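Local coordinates for protein QdtA (Thermoanaerobacterium thermosaccharolyticum, PDB 4ZU5) that is a dimeric WxcM-like protein of the cupin superfamily, built as a jelly-roll barrel of antiparallel beta sheets and found with thymidine bound, at residues Ile29-Lys34 against His57-Cys62. Numbering follows the deposited sequence.
Sequences IPFDIK and HQVLIC
Phe31 lays its ring against the start of strand 58-64, meeting the backbone of His57 and Gln58 and the side chain of Val59. Its CB points to the strand, and with CG set between the backbone N and the carbonyl carbon (chi1 54°) the ring is carried forward over it. One ortho carbon, CD2, comes first to His57 CB at 3.9 Å. Next along the same side of the ring, Phe31 CE2 touches that CB again and also Val59 CG2, 4.0 Å away. At the tip, CZ lies 3.8 Å from His57 O and 3.9 Å from Gln58 CA, with Val59 CG2 also beside it. On the other side, Phe31 CE1 approaches His57 O at 4.1 Å. This carbonyl oxygen sits over one ring face, displaced toward the rim, while Ile29 CD1 lies over the rim of the opposite face. A broad, flat phenyl suits this place because it can meet backbone and side chain together through van der Waals contact.

Earlier in the loop, Ile29 CG2 packs on Val59 CG2 at 4.0 Å. The same valine methyl thus meets both Ile29 and Phe31; beta-branched residues suit such a place, since their methyls branch close to the backbone. Ile29 also rests on Ile23 of strand 18-24, which extends the apolar patch.

His57 CB approaches the phenyl, but the imidazole turns away and hydrogen-bonds through ND1 to Tyr90 OH. Gln58 points away from the loop to the inner side of the sheet, where Arg97 of the other sheet and Tyr37 bind its amide; at about 7 Å its side chain is near a bound thymidine but not in contact. A loop packed by apolar residues on the outer face of one sheet, with Gln58 directed inside, fits the jelly-roll barrel of the cupin fold.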
loop_
_atom_site.group_PDB
_atom_site.type_symbol
_atom_site.label_atom_id
_atom_site.label_comp_id
_atom_site.label_asym_id
_atom_site.label_seq_id
_atom_site.Cartn_x
_atom_site.Cartn_y
_atom_site.Cartn_z
ATOM N N ILE A 29 -10.107 0.642 -8.396
ATOM C CA ILE A 29 -10.692 -0.521 -7.767
ATOM C C ILE A 29 -12.127 -0.140 -7.425
ATOM O O ILE A 29 -12.473 1.047 -7.288
ATOM C CB ILE A 29 -9.954 -0.932 -6.500
ATOM C CG1 ILE A 29 -9.822 0.216 -5.490
ATOM C CG2 ILE A 29 -8.544 -1.423 -6.863
ATOM C CD1 ILE A 29 -9.303 -0.175 -4.135
ATOM N N PRO A 30 -12.984 -1.152 -7.347
ATOM C CA PRO A 30 -14.389 -0.891 -7.208
ATOM C C PRO A 30 -14.888 -0.469 -5.819
ATOM O O PRO A 30 -16.041 -0.052 -5.749
ATOM C CB PRO A 30 -15.037 -2.205 -7.694
ATOM C CG PRO A 30 -13.977 -3.247 -7.455
ATOM C CD PRO A 30 -12.702 -2.541 -7.767
ATOM N N PHE A 31 -14.034 -0.363 -4.788
ATOM C CA PHE A 31 -14.494 -0.033 -3.431
ATOM C C PHE A 31 -13.660 1.087 -2.823
ATOM O O PHE A 31 -12.616 1.398 -3.354
ATOM C CB PHE A 31 -14.474 -1.297 -2.538
ATOM C CG PHE A 31 -13.150 -2.021 -2.483
ATOM C CD1 PHE A 31 -12.165 -1.651 -1.598
ATOM C CD2 PHE A 31 -12.924 -3.156 -3.267
ATOM C CE1 PHE A 31 -10.979 -2.354 -1.518
ATOM C CE2 PHE A 31 -11.760 -3.856 -3.187
ATOM C CZ PHE A 31 -10.763 -3.447 -2.347
ATOM N N ASP A 32 -14.119 1.718 -1.748
ATOM C CA ASP A 32 -13.286 2.676 -1.010
ATOM C C ASP A 32 -12.359 1.899 -0.118
ATOM O O ASP A 32 -12.746 0.893 0.496
ATOM C CB ASP A 32 -14.101 3.562 -0.064
ATOM C CG ASP A 32 -14.902 4.616 -0.791
ATOM O OD1 ASP A 32 -14.274 5.495 -1.421
ATOM O OD2 ASP A 32 -16.148 4.540 -0.695
ATOM N N ILE A 33 -11.156 2.420 0.032
ATOM C CA ILE A 33 -10.141 1.805 0.872
ATOM C C ILE A 33 -10.341 2.253 2.335
ATOM O O ILE A 33 -10.061 3.416 2.696
ATOM C CB ILE A 33 -8.741 2.220 0.394
ATOM C CG1 ILE A 33 -8.561 1.979 -1.115
ATOM C CG2 ILE A 33 -7.674 1.528 1.217
ATOM C CD1 ILE A 33 -7.363 2.675 -1.716
ATOM N N LYS A 34 -10.812 1.337 3.170
ATOM C CA LYS A 34 -10.989 1.628 4.599
ATOM C C LYS A 34 -9.733 1.208 5.355
ATOM O O LYS A 34 -9.470 1.686 6.457
ATOM C CB LYS A 34 -12.226 0.940 5.195
ATOM C CG LYS A 34 -13.529 1.284 4.487
ATOM C CD LYS A 34 -14.290 2.363 5.234
ATOM C CE LYS A 34 -15.784 2.340 4.892
ATOM N NZ LYS A 34 -15.991 2.812 3.487
ATOM N N HIS A 57 -14.072 -7.211 0.622
ATOM C CA HIS A 57 -13.534 -7.242 -0.733
ATOM C C HIS A 57 -12.121 -6.719 -0.533
ATOM O O HIS A 57 -11.900 -5.854 0.312
ATOM C CB HIS A 57 -14.367 -6.369 -1.689
ATOM C CG HIS A 57 -15.771 -6.850 -1.891
ATOM N ND1 HIS A 57 -16.193 -7.527 -3.017
ATOM C CD2 HIS A 57 -16.874 -6.685 -1.125
ATOM C CE1 HIS A 57 -17.471 -7.857 -2.879
ATOM N NE2 HIS A 57 -17.898 -7.368 -1.729
ATOM N N GLN A 58 -11.169 -7.324 -1.237
ATOM C CA GLN A 58 -9.763 -7.029 -1.093
ATOM C C GLN A 58 -9.123 -7.036 -2.456
ATOM O O GLN A 58 -9.603 -7.727 -3.370
ATOM C CB GLN A 58 -9.132 -8.194 -0.329
ATOM C CG GLN A 58 -9.529 -8.253 1.125
ATOM C CD GLN A 58 -8.593 -9.187 1.896
ATOM O OE1 GLN A 58 -8.135 -10.203 1.387
ATOM N NE2 GLN A 58 -8.266 -8.801 3.107
ATOM N N VAL A 59 -7.999 -6.342 -2.558
ATOM C CA VAL A 59 -7.096 -6.435 -3.682
ATOM C C VAL A 59 -5.713 -6.672 -3.134
ATOM O O VAL A 59 -5.229 -5.914 -2.329
ATOM C CB VAL A 59 -7.155 -5.158 -4.515
ATOM C CG1 VAL A 59 -6.082 -5.096 -5.582
ATOM C CG2 VAL A 59 -8.528 -5.058 -5.194
ATOM N N LEU A 60 -5.057 -7.692 -3.650
ATOM C CA LEU A 60 -3.696 -8.018 -3.250
ATOM C C LEU A 60 -2.722 -7.572 -4.329
ATOM O O LEU A 60 -2.956 -7.773 -5.532
ATOM C CB LEU A 60 -3.548 -9.537 -3.043
ATOM C CG LEU A 60 -4.029 -10.175 -1.738
ATOM C CD1 LEU A 60 -5.475 -9.815 -1.399
ATOM C CD2 LEU A 60 -3.901 -11.691 -1.749
ATOM N N ILE A 61 -1.586 -7.032 -3.927
ATOM C CA ILE A 61 -0.574 -6.564 -4.900
ATOM C C ILE A 61 0.819 -6.844 -4.375
ATOM O O ILE A 61 1.130 -6.531 -3.222
ATOM C CB ILE A 61 -0.666 -5.018 -5.146
ATOM C CG1 ILE A 61 -2.117 -4.581 -5.302
ATOM C CG2 ILE A 61 0.175 -4.570 -6.343
ATOM C CD1 ILE A 61 -2.391 -3.195 -4.772
ATOM N N CYS A 62 1.663 -7.415 -5.226
ATOM C CA CYS A 62 3.043 -7.725 -4.830
ATOM C C CYS A 62 3.959 -6.649 -5.355
ATOM O O CYS A 62 4.037 -6.445 -6.575
ATOM C CB CYS A 62 3.430 -9.085 -5.368
ATOM S SG CYS A 62 5.184 -9.357 -5.018
#